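Local coordinates for protein putative O-GlcNAcase nagJ (Clostridium perfringens, PDB 6PV5) that probably hydrolyses glycosidic bonds of N-acetylhexosamines as a family 84 glycoside hydrolase, this chain being the N-terminal part of the protein with its catalytic barrel, at residues 42-47 and 214-219; 132-137 and 160-165; 180-185 and 455-460; 210-215 and 447-452. One frame throughout, in Å; residues are numbered along the deposited sequence.

Interaction 1: 42-47 and 214-219; sequences IYPTPK and EYKMNA
Tyr43 swings its ring carbon CG opposite its own backbone N (chi1 -165°), while Tyr215 puts CG opposite its carbonyl carbon (chi1 -66°), and the two side chains come together at about a right angle. CD1 of Tyr215 arrives at the edge of the Tyr43 ring, close to its plane, 3.9 Å from Tyr43 CD2. The same Tyr215 ring has the carbonyl of Tyr43 at its own edge, CD1 standing 3.6 Å from Tyr43 O. A cis peptide bond then leads into Pro44, whose CG rests 3.3 Å from Tyr215 O.

Polar contact between the segments runs through two waters gathered at Lys216 NZ. The first accepts from Lys216 NZ at 3.0 Å and donates hydrogen bonds to Tyr43 O and Glu214 O. The second lies 2.7 Å from Lys216 NZ and donates to Pro44 O. With the hydroxyl of Ser161 as a further partner, the buried ammonium is well supplied with oxygen, although none of these partners is a carboxylate.

Segment 214-219 carries the chain from the end of helix 202-214 through a loop into strand 219-222 of the catalytic barrel, and 42-47 is the lead-in to strand 48-51 of the N-terminal domain. Tyr43 also packs on helix 464-476, where its hydroxyl bonds Ser467, and Pro44 leans on Trp457 of helix 446-457.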
loop_
_atom_site.group_PDB
_atom_site.type_symbol
_atom_site.label_atom_id
_atom_site.label_comp_id
_atom_site.label_asym_id
_atom_site.label_seq_id
_atom_site.Cartn_x
_atom_site.Cartn_y
_atom_site.Cartn_z
ATOM N N ILE A 42 9.480 -2.090 -14.657
ATOM C CA ILE A 42 8.457 -1.087 -14.415
ATOM C C ILE A 42 7.586 -1.574 -13.266
ATOM O O ILE A 42 7.112 -2.701 -13.266
ATOM C CB ILE A 42 7.615 -0.802 -15.676
ATOM C CG1 ILE A 42 8.485 -0.596 -16.920
ATOM C CG2 ILE A 42 6.667 0.371 -15.427
ATOM C CD1 ILE A 42 9.399 0.606 -16.843
ATOM N N TYR A 43 7.382 -0.696 -12.292
ATOM C CA TYR A 43 6.622 -1.034 -11.109
ATOM C C TYR A 43 5.600 0.074 -10.920
ATOM O O TYR A 43 5.978 1.240 -10.967
ATOM C CB TYR A 43 7.571 -1.075 -9.910
ATOM C CG TYR A 43 7.047 -1.741 -8.665
ATOM C CD1 TYR A 43 7.049 -3.122 -8.546
ATOM C CD2 TYR A 43 6.577 -0.997 -7.596
ATOM C CE1 TYR A 43 6.594 -3.746 -7.400
ATOM C CE2 TYR A 43 6.151 -1.607 -6.422
ATOM C CZ TYR A 43 6.150 -2.988 -6.331
ATOM O OH TYR A 43 5.711 -3.619 -5.207
ATOM N N PRO A 44 4.292 -0.226 -10.721
ATOM C CA PRO A 44 3.764 -1.597 -10.745
ATOM C C PRO A 44 3.918 -2.282 -12.100
ATOM O O PRO A 44 4.095 -1.596 -13.101
ATOM C CB PRO A 44 2.260 -1.394 -10.498
ATOM C CG PRO A 44 2.176 -0.087 -9.745
ATOM C CD PRO A 44 3.260 0.767 -10.370
ATOM N N THR A 45 3.859 -3.627 -12.107
ATOM C CA THR A 45 4.034 -4.430 -13.308
ATOM C C THR A 45 2.962 -4.092 -14.349
ATOM O O THR A 45 1.772 -4.277 -14.099
ATOM C CB THR A 45 3.978 -5.929 -13.004
ATOM O OG1 THR A 45 4.972 -6.211 -12.017
ATOM C CG2 THR A 45 4.226 -6.783 -14.232
ATOM N N PRO A 46 3.343 -3.593 -15.550
ATOM C CA PRO A 46 2.365 -3.290 -16.604
ATOM C C PRO A 46 1.551 -4.503 -17.059
ATOM O O PRO A 46 2.049 -5.629 -17.048
ATOM C CB PRO A 46 3.213 -2.695 -17.742
ATOM C CG PRO A 46 4.635 -3.117 -17.439
ATOM C CD PRO A 46 4.718 -3.241 -15.934
ATOM N N LYS A 47 0.281 -4.261 -17.414
ATOM C CA LYS A 47 -0.567 -5.302 -17.988
ATOM C C LYS A 47 0.173 -5.990 -19.134
ATOM O O LYS A 47 0.343 -7.206 -19.119
ATOM C CB LYS A 47 -1.912 -4.745 -18.469
ATOM N N GLU A 214 3.938 8.419 -7.853
ATOM C CA GLU A 214 5.076 7.734 -8.433
ATOM C C GLU A 214 4.715 6.300 -8.825
ATOM O O GLU A 214 5.235 5.777 -9.813
ATOM C CB GLU A 214 6.253 7.785 -7.458
ATOM C CG GLU A 214 7.572 7.407 -8.110
ATOM C CD GLU A 214 8.246 8.492 -8.938
ATOM O OE1 GLU A 214 9.454 8.337 -9.239
ATOM O OE2 GLU A 214 7.573 9.492 -9.280
ATOM N N TYR A 215 3.809 5.676 -8.055
ATOM C CA TYR A 215 3.554 4.253 -8.213
ATOM C C TYR A 215 2.094 3.985 -8.586
ATOM O O TYR A 215 1.618 2.853 -8.473
ATOM C CB TYR A 215 4.095 3.493 -6.997
ATOM C CG TYR A 215 5.597 3.602 -6.941
ATOM C CD1 TYR A 215 6.370 2.875 -7.825
ATOM C CD2 TYR A 215 6.234 4.483 -6.076
ATOM C CE1 TYR A 215 7.749 2.972 -7.823
ATOM C CE2 TYR A 215 7.618 4.604 -6.073
ATOM C CZ TYR A 215 8.373 3.845 -6.953
ATOM O OH TYR A 215 9.729 3.922 -7.008
ATOM N N LYS A 216 1.408 5.049 -9.027
ATOM C CA LYS A 216 0.123 4.977 -9.707
ATOM C C LYS A 216 -0.986 4.585 -8.732
ATOM O O LYS A 216 -1.978 3.990 -9.147
ATOM C CB LYS A 216 0.177 4.046 -10.925
ATOM C CG LYS A 216 1.258 4.354 -11.959
ATOM C CD LYS A 216 1.209 3.448 -13.154
ATOM C CE LYS A 216 2.300 3.733 -14.163
ATOM N NZ LYS A 216 3.481 2.855 -13.976
ATOM N N MET A 217 -0.835 4.954 -7.454
ATOM C CA MET A 217 -1.960 4.912 -6.532
ATOM C C MET A 217 -2.690 6.245 -6.619
ATOM O O MET A 217 -2.063 7.290 -6.540
ATOM C CB MET A 217 -1.515 4.703 -5.085
ATOM C CG MET A 217 -0.573 3.518 -4.909
ATOM S SD MET A 217 -0.352 3.087 -3.149
ATOM C CE MET A 217 -1.879 2.202 -2.833
ATOM N N ASN A 218 -4.025 6.196 -6.693
ATOM C CA ASN A 218 -4.777 7.330 -7.200
ATOM C C ASN A 218 -5.628 7.948 -6.103
ATOM O O ASN A 218 -6.443 8.804 -6.403
ATOM C CB ASN A 218 -5.604 6.956 -8.440
ATOM C CG ASN A 218 -6.717 5.952 -8.185
ATOM O OD1 ASN A 218 -6.895 5.461 -7.067
ATOM N ND2 ASN A 218 -7.493 5.650 -9.217
ATOM N N ALA A 219 -5.473 7.518 -4.840
ATOM C CA ALA A 219 -6.256 8.177 -3.809
ATOM C C ALA A 219 -5.575 8.138 -2.445
ATOM O O ALA A 219 -4.909 7.173 -2.087
ATOM C CB ALA A 219 -7.636 7.564 -3.725
HETATM O O HOH W 1 4.906 3.692 -11.461
HETATM O O HOH W 2 2.689 0.240 -14.257
#

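Interaction 2: 132-137 and 160-165; sequences YVLVTD and KSLKQL
Ser161 OG is held from several sides: Tyr132 OH hydrogen-bonds it at 2.5 Å, and either hydroxyl could be the donor; the ammonium of Lys216 binds it as well, and Tyr157 O adds a weak bond. Tyr132 reaches this point because its CG sits between the backbone N and the carbonyl carbon (chi1 65°), which sends the ring off the strand toward the helix.

Two residues along, Leu134 faces the same way and does most of the apolar work. Its CD2 meets Leu165 CD1 tip to tip at 3.7 Å, and it also lies 3.9 Å from Ser161 CB and 3.8 Å from Leu162 N. The other branch, CD1, rests 4.2 Å from Leu162 CB. Thr136 closes the row more loosely, with CG2 4.4 Å from Leu162 CD1, while its hydroxyl turns to the neighbouring strand and bonds Asp176 O.

Helix 152-163 thus packs on the mixed sheet of the N-terminal domain, with alternate residues of strand 132-137 as its floor. The contact is polar at the Tyr132 end and apolar beyond it. Tyr132 OH is also weakly bonded to Asp182 OD2, and Lys216 comes from the barrel side, so groups from both domains satisfy the buried hydroxyl pair.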
loop_
_atom_site.group_PDB
_atom_site.type_symbol
_atom_site.label_atom_id
_atom_site.label_comp_id
_atom_site.label_asym_id
_atom_site.label_seq_id
_atom_site.Cartn_x
_atom_site.Cartn_y
_atom_site.Cartn_z
ATOM N N TYR A 132 -3.007 3.575 -20.602
ATOM C CA TYR A 132 -2.091 4.296 -21.473
ATOM C C TYR A 132 -1.352 3.304 -22.357
ATOM O O TYR A 132 -1.295 2.112 -22.047
ATOM C CB TYR A 132 -1.078 5.133 -20.681
ATOM C CG TYR A 132 -0.107 4.337 -19.840
ATOM C CD1 TYR A 132 1.087 3.872 -20.372
ATOM C CD2 TYR A 132 -0.392 4.025 -18.519
ATOM C CE1 TYR A 132 1.974 3.127 -19.612
ATOM C CE2 TYR A 132 0.484 3.281 -17.743
ATOM C CZ TYR A 132 1.673 2.831 -18.291
ATOM O OH TYR A 132 2.537 2.079 -17.552
ATOM N N VAL A 133 -0.804 3.819 -23.464
ATOM C CA VAL A 133 0.200 3.095 -24.230
ATOM C C VAL A 133 1.493 3.910 -24.211
ATOM O O VAL A 133 1.455 5.139 -24.204
ATOM C CB VAL A 133 -0.267 2.747 -25.658
ATOM C CG1 VAL A 133 0.801 1.976 -26.425
ATOM C CG2 VAL A 133 -1.561 1.943 -25.643
ATOM N N LEU A 134 2.624 3.195 -24.143
ATOM C CA LEU A 134 3.948 3.792 -24.124
ATOM C C LEU A 134 4.825 2.997 -25.085
ATOM O O LEU A 134 4.949 1.778 -24.953
ATOM C CB LEU A 134 4.492 3.753 -22.690
ATOM C CG LEU A 134 5.910 4.290 -22.473
ATOM C CD1 LEU A 134 5.969 5.801 -22.655
ATOM C CD2 LEU A 134 6.416 3.921 -21.086
ATOM N N VAL A 135 5.382 3.702 -26.081
ATOM C CA VAL A 135 6.210 3.085 -27.108
ATOM C C VAL A 135 7.543 3.827 -27.178
ATOM O O VAL A 135 7.600 5.039 -26.993
ATOM C CB VAL A 135 5.514 3.060 -28.487
ATOM C CG1 VAL A 135 6.184 2.077 -29.440
ATOM C CG2 VAL A 135 4.022 2.769 -28.387
ATOM N N THR A 136 8.613 3.075 -27.431
ATOM C CA THR A 136 9.898 3.649 -27.793
ATOM C C THR A 136 10.494 2.792 -28.908
ATOM O O THR A 136 10.410 1.565 -28.849
ATOM C CB THR A 136 10.818 3.736 -26.571
ATOM O OG1 THR A 136 10.762 2.459 -25.932
ATOM C CG2 THR A 136 10.416 4.821 -25.595
ATOM N N ASP A 137 11.063 3.439 -29.938
ATOM C CA ASP A 137 11.583 2.704 -31.084
ATOM C C ASP A 137 12.739 3.447 -31.746
ATOM O O ASP A 137 12.734 4.675 -31.812
ATOM C CB ASP A 137 10.483 2.390 -32.099
ATOM C CG ASP A 137 10.693 1.050 -32.782
ATOM O OD1 ASP A 137 11.854 0.745 -33.125
ATOM O OD2 ASP A 137 9.696 0.314 -32.945
ATOM N N LYS A 160 5.262 8.513 -15.853
ATOM C CA LYS A 160 5.810 7.844 -14.678
ATOM C C LYS A 160 6.484 6.545 -15.108
ATOM O O LYS A 160 7.542 6.200 -14.593
ATOM C CB LYS A 160 4.725 7.576 -13.629
ATOM C CG LYS A 160 4.202 8.804 -12.901
ATOM C CD LYS A 160 5.285 9.493 -12.107
ATOM C CE LYS A 160 4.770 10.661 -11.305
ATOM N NZ LYS A 160 5.800 11.140 -10.352
ATOM N N SER A 161 5.877 5.838 -16.069
ATOM C CA SER A 161 6.483 4.618 -16.576
ATOM C C SER A 161 7.708 4.953 -17.420
ATOM O O SER A 161 8.680 4.196 -17.409
ATOM C CB SER A 161 5.509 3.771 -17.340
ATOM O OG SER A 161 4.543 3.207 -16.471
ATOM N N LEU A 162 7.648 6.076 -18.158
ATOM C CA LEU A 162 8.795 6.492 -18.952
ATOM C C LEU A 162 9.974 6.788 -18.026
ATOM O O LEU A 162 11.073 6.321 -18.294
ATOM C CB LEU A 162 8.466 7.692 -19.850
ATOM C CG LEU A 162 9.626 8.149 -20.748
ATOM C CD1 LEU A 162 9.965 7.111 -21.824
ATOM C CD2 LEU A 162 9.386 9.527 -21.356
ATOM N N LYS A 163 9.714 7.518 -16.926
ATOM C CA LYS A 163 10.732 7.938 -15.967
ATOM C C LYS A 163 11.484 6.740 -15.386
ATOM O O LYS A 163 12.619 6.898 -14.945
ATOM C CB LYS A 163 10.139 8.820 -14.861
ATOM N N GLN A 164 10.867 5.552 -15.411
ATOM C CA GLN A 164 11.479 4.329 -14.905
ATOM C C GLN A 164 12.178 3.559 -16.024
ATOM O O GLN A 164 12.865 2.575 -15.760
ATOM C CB GLN A 164 10.441 3.381 -14.297
ATOM C CG GLN A 164 9.713 3.907 -13.070
ATOM C CD GLN A 164 8.824 2.845 -12.459
ATOM O OE1 GLN A 164 8.939 1.655 -12.742
ATOM N NE2 GLN A 164 7.933 3.268 -11.587
ATOM N N LEU A 165 11.986 3.985 -17.277
ATOM C CA LEU A 165 12.615 3.308 -18.404
ATOM C C LEU A 165 14.014 3.862 -18.664
ATOM O O LEU A 165 14.895 3.128 -19.105
ATOM C CB LEU A 165 11.731 3.433 -19.649
ATOM C CG LEU A 165 10.916 2.193 -20.009
ATOM C CD1 LEU A 165 9.887 2.527 -21.073
ATOM C CD2 LEU A 165 11.817 1.053 -20.470
#

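Interaction 3: 180-185 and 455-460; sequences IKDEPS and YGWNSV
Asp182, at the end of strand 174-182, receives the indole N-H of Trp457 as the chain leaves the N-terminal domain for the first strand of the TIM barrel; Trp457 itself closes helix 446-457, which follows the eighth barrel strand. The bond from Trp457 NE1 to Asp182 OD1 is 2.9 Å long. It lies near the indole plane but comes from above the carboxylate plane, the two planes being 74° apart. Lys47 N shares that oxygen, and Tyr132 OH is a weak partner of OD2.

Glu183 continues over the indole, its carbonyl carbon 3.6 Å from Trp457 CZ2, on the same face that Pro184 covers. The proline makes a CH-pi contact there: Pro184 CB stands 3.8 Å from the centre of the six-membered ring of Trp457. With chi1 at -176° the indole of Trp457 extends back beneath residues 182-184.

Ser185 then engages the backbone at the helix end. Its N and its OG both donate to Trp457 O, at 2.9 and 3.2 Å, from one face of that carbonyl, and a water bridges the same oxygen to Glu183 O. Just past the helix, the amide of Ser459 donates to Ser185 OG over 2.9 Å, in a nearly straight bond of 162°.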
loop_
_atom_site.group_PDB
_atom_site.type_symbol
_atom_site.label_atom_id
_atom_site.label_comp_id
_atom_site.label_asym_id
_atom_site.label_seq_id
_atom_site.Cartn_x
_atom_site.Cartn_y
_atom_site.Cartn_z
ATOM N N ILE A 180 4.418 -0.875 -24.304
ATOM C CA ILE A 180 3.663 -1.178 -23.101
ATOM C C ILE A 180 2.212 -0.789 -23.353
ATOM O O ILE A 180 1.935 0.339 -23.756
ATOM C CB ILE A 180 4.259 -0.459 -21.866
ATOM C CG1 ILE A 180 5.594 -1.074 -21.434
ATOM C CG2 ILE A 180 3.274 -0.420 -20.707
ATOM C CD1 ILE A 180 6.501 -0.096 -20.735
ATOM N N LYS A 181 1.306 -1.745 -23.117
ATOM C CA LYS A 181 -0.128 -1.497 -23.089
ATOM C C LYS A 181 -0.612 -1.747 -21.657
ATOM O O LYS A 181 -0.498 -2.863 -21.161
ATOM C CB LYS A 181 -0.805 -2.391 -24.139
ATOM C CG LYS A 181 -0.319 -2.192 -25.574
ATOM C CD LYS A 181 -0.047 -3.482 -26.333
ATOM N N ASP A 182 -1.120 -0.703 -20.983
ATOM C CA ASP A 182 -1.213 -0.757 -19.531
ATOM C C ASP A 182 -2.465 -0.061 -19.010
ATOM O O ASP A 182 -2.864 0.982 -19.515
ATOM C CB ASP A 182 0.033 -0.147 -18.879
ATOM C CG ASP A 182 0.299 -0.585 -17.439
ATOM O OD1 ASP A 182 -0.288 -1.601 -16.990
ATOM O OD2 ASP A 182 1.124 0.076 -16.783
ATOM N N GLU A 183 -3.038 -0.639 -17.945
ATOM C CA GLU A 183 -4.217 -0.111 -17.271
ATOM C C GLU A 183 -4.416 -0.861 -15.950
ATOM O O GLU A 183 -3.946 -1.984 -15.778
ATOM C CB GLU A 183 -5.471 -0.280 -18.139
ATOM C CG GLU A 183 -5.715 -1.722 -18.559
ATOM C CD GLU A 183 -6.935 -1.986 -19.428
ATOM O OE1 GLU A 183 -7.580 -1.006 -19.863
ATOM O OE2 GLU A 183 -7.235 -3.175 -19.672
ATOM N N PRO A 184 -5.151 -0.264 -14.992
ATOM C CA PRO A 184 -5.311 -0.845 -13.655
ATOM C C PRO A 184 -6.418 -1.878 -13.440
ATOM O O PRO A 184 -7.523 -1.726 -13.966
ATOM C CB PRO A 184 -5.684 0.385 -12.821
ATOM C CG PRO A 184 -6.437 1.304 -13.788
ATOM C CD PRO A 184 -5.797 1.051 -15.135
ATOM N N SER A 185 -6.126 -2.872 -12.581
ATOM C CA SER A 185 -7.083 -3.869 -12.111
ATOM C C SER A 185 -8.192 -3.212 -11.294
ATOM O O SER A 185 -9.354 -3.581 -11.421
ATOM C CB SER A 185 -6.404 -4.924 -11.270
ATOM O OG SER A 185 -5.356 -5.563 -11.986
ATOM N N TYR A 455 -0.259 -4.699 -6.473
ATOM C CA TYR A 455 -1.403 -5.583 -6.456
ATOM C C TYR A 455 -2.622 -4.839 -6.998
ATOM O O TYR A 455 -3.364 -5.405 -7.789
ATOM C CB TYR A 455 -1.715 -6.081 -5.043
ATOM C CG TYR A 455 -3.029 -6.823 -4.968
ATOM C CD1 TYR A 455 -3.153 -8.121 -5.460
ATOM C CD2 TYR A 455 -4.155 -6.212 -4.447
ATOM C CE1 TYR A 455 -4.356 -8.807 -5.401
ATOM C CE2 TYR A 455 -5.365 -6.886 -4.377
ATOM C CZ TYR A 455 -5.469 -8.170 -4.883
ATOM O OH TYR A 455 -6.664 -8.823 -4.796
ATOM N N GLY A 456 -2.818 -3.597 -6.522
ATOM C CA GLY A 456 -3.928 -2.751 -6.913
ATOM C C GLY A 456 -3.900 -2.478 -8.413
ATOM O O GLY A 456 -4.946 -2.462 -9.070
ATOM N N TRP A 457 -2.687 -2.291 -8.953
ATOM C CA TRP A 457 -2.550 -1.942 -10.353
ATOM C C TRP A 457 -2.689 -3.186 -11.230
ATOM O O TRP A 457 -3.254 -3.113 -12.312
ATOM C CB TRP A 457 -1.231 -1.210 -10.626
ATOM C CG TRP A 457 -1.124 -0.767 -12.051
ATOM C CD1 TRP A 457 -0.535 -1.438 -13.084
ATOM C CD2 TRP A 457 -1.695 0.426 -12.621
ATOM N NE1 TRP A 457 -0.666 -0.728 -14.245
ATOM C CE2 TRP A 457 -1.388 0.412 -14.000
ATOM C CE3 TRP A 457 -2.437 1.496 -12.111
ATOM C CZ2 TRP A 457 -1.805 1.423 -14.864
ATOM C CZ3 TRP A 457 -2.846 2.494 -12.968
ATOM C CH2 TRP A 457 -2.528 2.457 -14.326
ATOM N N ASN A 458 -2.142 -4.316 -10.778
ATOM C CA ASN A 458 -2.016 -5.495 -11.619
ATOM C C ASN A 458 -2.156 -6.722 -10.729
ATOM O O ASN A 458 -1.158 -7.383 -10.420
ATOM C CB ASN A 458 -0.732 -5.462 -12.464
ATOM C CG ASN A 458 -0.612 -6.547 -13.526
ATOM O OD1 ASN A 458 -1.332 -7.544 -13.521
ATOM N ND2 ASN A 458 0.342 -6.393 -14.434
ATOM N N SER A 459 -3.413 -7.015 -10.351
ATOM C CA SER A 459 -3.728 -8.083 -9.415
ATOM C C SER A 459 -3.539 -9.443 -10.066
ATOM O O SER A 459 -3.138 -10.412 -9.422
ATOM C CB SER A 459 -5.103 -7.934 -8.826
ATOM O OG SER A 459 -6.098 -7.975 -9.837
ATOM N N VAL A 460 -3.802 -9.496 -11.367
ATOM C CA VAL A 460 -3.694 -10.735 -12.115
ATOM C C VAL A 460 -2.257 -11.250 -12.111
ATOM O O VAL A 460 -2.031 -12.440 -11.908
ATOM C CB VAL A 460 -4.283 -10.560 -13.530
ATOM C CG1 VAL A 460 -3.622 -11.455 -14.572
ATOM C CG2 VAL A 460 -5.790 -10.762 -13.495
HETATM O O HOH W 3 -3.867 -4.696 -14.884
#

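Interaction 4: 210-215 and 447-452; sequences KMYGEY and ISTLTG
Tyr215 and Leu450 meet where the first and last helices of the TIM barrel lie side by side on its outside, helix 202-214 following strand 188-192 and helix 446-457 following strand 431-436. The short segments run in much the same direction, with a crossing angle of -35° and axes 10.9 Å apart. That spacing leaves the join to side chains.

The aromatic contact is a CH-pi one. Leu450 presents one methyl, CD2, over a face of the Tyr215 ring, 3.9 Å from its centre and displaced toward CD2 of the tyrosine, which is 3.4 Å away. Ile474 of helix 464-476 touches both residues and covers this corner from a third helix.

The aliphatic contacts continue along the interface. Met211 leaves its helix extended, then bends at the thioether (chi3 77°). As a result SD touches Leu450 CD2 at 4.1 Å, while CE turns to Thr449 CG2 at the same distance. That threonine methyl also approaches Tyr212 CE1, more loosely, and Val191 of the first barrel strand lies against both Tyr212 and Thr449.

The polar groups look elsewhere: Tyr212 OH bonds Gln208, Thr449 OG1 bonds Ser445 O one turn back, and Glu214 makes a salt bridge to Lys160. Within helix 446-457, Ser448 O takes two donors, Gly452 N at 3.0 Å and the hydroxyl of Thr451, whose OG1 comes to 2.7 Å.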
loop_
_atom_site.group_PDB
_atom_site.type_symbol
_atom_site.label_atom_id
_atom_site.label_comp_id
_atom_site.label_asym_id
_atom_site.label_seq_id
_atom_site.Cartn_x
_atom_site.Cartn_y
_atom_site.Cartn_z
ATOM N N LYS A 210 3.367 12.016 -2.725
ATOM C CA LYS A 210 4.258 11.983 -3.875
ATOM C C LYS A 210 4.574 10.540 -4.256
ATOM O O LYS A 210 4.728 10.227 -5.438
ATOM C CB LYS A 210 5.567 12.734 -3.596
ATOM N N MET A 211 4.712 9.671 -3.242
ATOM C CA MET A 211 5.034 8.276 -3.494
ATOM C C MET A 211 3.856 7.605 -4.210
ATOM O O MET A 211 4.058 6.760 -5.083
ATOM C CB MET A 211 5.354 7.535 -2.185
ATOM C CG MET A 211 5.754 6.099 -2.428
ATOM S SD MET A 211 6.019 5.150 -0.895
ATOM C CE MET A 211 4.338 4.816 -0.377
ATOM N N TYR A 212 2.625 7.983 -3.850
ATOM C CA TYR A 212 1.444 7.390 -4.467
ATOM C C TYR A 212 1.392 7.644 -5.974
ATOM O O TYR A 212 1.151 6.717 -6.750
ATOM C CB TYR A 212 0.173 7.900 -3.796
ATOM C CG TYR A 212 0.140 7.700 -2.305
ATOM C CD1 TYR A 212 0.931 6.740 -1.683
ATOM C CD2 TYR A 212 -0.706 8.456 -1.510
ATOM C CE1 TYR A 212 0.900 6.562 -0.307
ATOM C CE2 TYR A 212 -0.742 8.280 -0.135
ATOM C CZ TYR A 212 0.061 7.325 0.471
ATOM O OH TYR A 212 0.026 7.155 1.831
ATOM N N GLY A 213 1.658 8.895 -6.377
ATOM C CA GLY A 213 1.682 9.281 -7.782
ATOM C C GLY A 213 2.806 8.594 -8.540
ATOM O O GLY A 213 2.645 8.207 -9.700
ATOM N N GLU A 214 3.938 8.419 -7.853
ATOM C CA GLU A 214 5.076 7.734 -8.433
ATOM C C GLU A 214 4.715 6.300 -8.825
ATOM O O GLU A 214 5.235 5.777 -9.813
ATOM C CB GLU A 214 6.253 7.785 -7.458
ATOM C CG GLU A 214 7.572 7.407 -8.110
ATOM C CD GLU A 214 8.246 8.492 -8.938
ATOM O OE1 GLU A 214 9.454 8.337 -9.239
ATOM O OE2 GLU A 214 7.573 9.492 -9.280
ATOM N N TYR A 215 3.809 5.676 -8.055
ATOM C CA TYR A 215 3.554 4.253 -8.213
ATOM C C TYR A 215 2.094 3.985 -8.586
ATOM O O TYR A 215 1.618 2.853 -8.473
ATOM C CB TYR A 215 4.095 3.493 -6.997
ATOM C CG TYR A 215 5.597 3.602 -6.941
ATOM C CD1 TYR A 215 6.370 2.875 -7.825
ATOM C CD2 TYR A 215 6.234 4.483 -6.076
ATOM C CE1 TYR A 215 7.749 2.972 -7.823
ATOM C CE2 TYR A 215 7.618 4.604 -6.073
ATOM C CZ TYR A 215 8.373 3.845 -6.953
ATOM O OH TYR A 215 9.729 3.922 -7.008
ATOM N N ILE A 447 7.332 -0.241 2.275
ATOM C CA ILE A 447 7.521 -1.503 1.583
ATOM C C ILE A 447 6.182 -2.196 1.334
ATOM O O ILE A 447 5.880 -2.526 0.181
ATOM C CB ILE A 447 8.594 -2.407 2.237
ATOM C CG1 ILE A 447 9.992 -1.791 2.089
ATOM C CG2 ILE A 447 8.569 -3.808 1.639
ATOM C CD1 ILE A 447 10.931 -2.166 3.212
ATOM N N SER A 448 5.369 -2.371 2.382
ATOM C CA SER A 448 4.099 -3.055 2.230
ATOM C C SER A 448 3.185 -2.268 1.294
ATOM O O SER A 448 2.597 -2.847 0.391
ATOM C CB SER A 448 3.448 -3.322 3.570
ATOM O OG SER A 448 4.359 -4.005 4.428
ATOM N N THR A 449 3.082 -0.945 1.516
ATOM C CA THR A 449 2.246 -0.068 0.713
ATOM C C THR A 449 2.571 -0.181 -0.783
ATOM O O THR A 449 1.661 -0.159 -1.615
ATOM C CB THR A 449 2.289 1.381 1.204
ATOM O OG1 THR A 449 1.965 1.376 2.592
ATOM C CG2 THR A 449 1.259 2.244 0.513
ATOM N N LEU A 450 3.854 -0.287 -1.129
ATOM C CA LEU A 450 4.231 -0.365 -2.530
ATOM C C LEU A 450 3.798 -1.703 -3.129
ATOM O O LEU A 450 3.457 -1.750 -4.311
ATOM C CB LEU A 450 5.743 -0.189 -2.687
ATOM C CG LEU A 450 6.269 1.230 -2.490
ATOM C CD1 LEU A 450 7.786 1.209 -2.392
ATOM C CD2 LEU A 450 5.822 2.131 -3.640
ATOM N N THR A 451 3.857 -2.791 -2.342
ATOM C CA THR A 451 3.380 -4.070 -2.857
ATOM C C THR A 451 1.876 -3.941 -3.084
ATOM O O THR A 451 1.345 -4.537 -4.021
ATOM C CB THR A 451 3.785 -5.287 -2.003
ATOM O OG1 THR A 451 3.141 -5.208 -0.730
ATOM C CG2 THR A 451 5.280 -5.433 -1.800
ATOM N N GLY A 452 1.226 -3.147 -2.226
ATOM C CA GLY A 452 -0.181 -2.814 -2.368
ATOM C C GLY A 452 -0.468 -2.048 -3.668
ATOM O O GLY A 452 -1.504 -2.262 -4.298
#

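How the interactions relate
From the N terminus, residues 42-47 open interaction 1. Interaction 2 opens and closes within that span, pinning helix 152-163 on its sheet inside the N-terminal domain. Interaction 3 opens at 180-185, before interaction 1 has closed, so those two cross. At 210-219 the chain starts interaction 4 and completes interaction 1, the two sharing Glu214 and Tyr215. Nearly the whole barrel follows before 447-452 closes interaction 4, and 455-460 then closes interaction 3 around it, on the same helix. Interactions 1 and 3 join the N-terminal domain to the barrel, interaction 4 joins the barrel's first and last helices, and the Lys160-Glu214 salt bridge links interaction 2 to both 1 and 4.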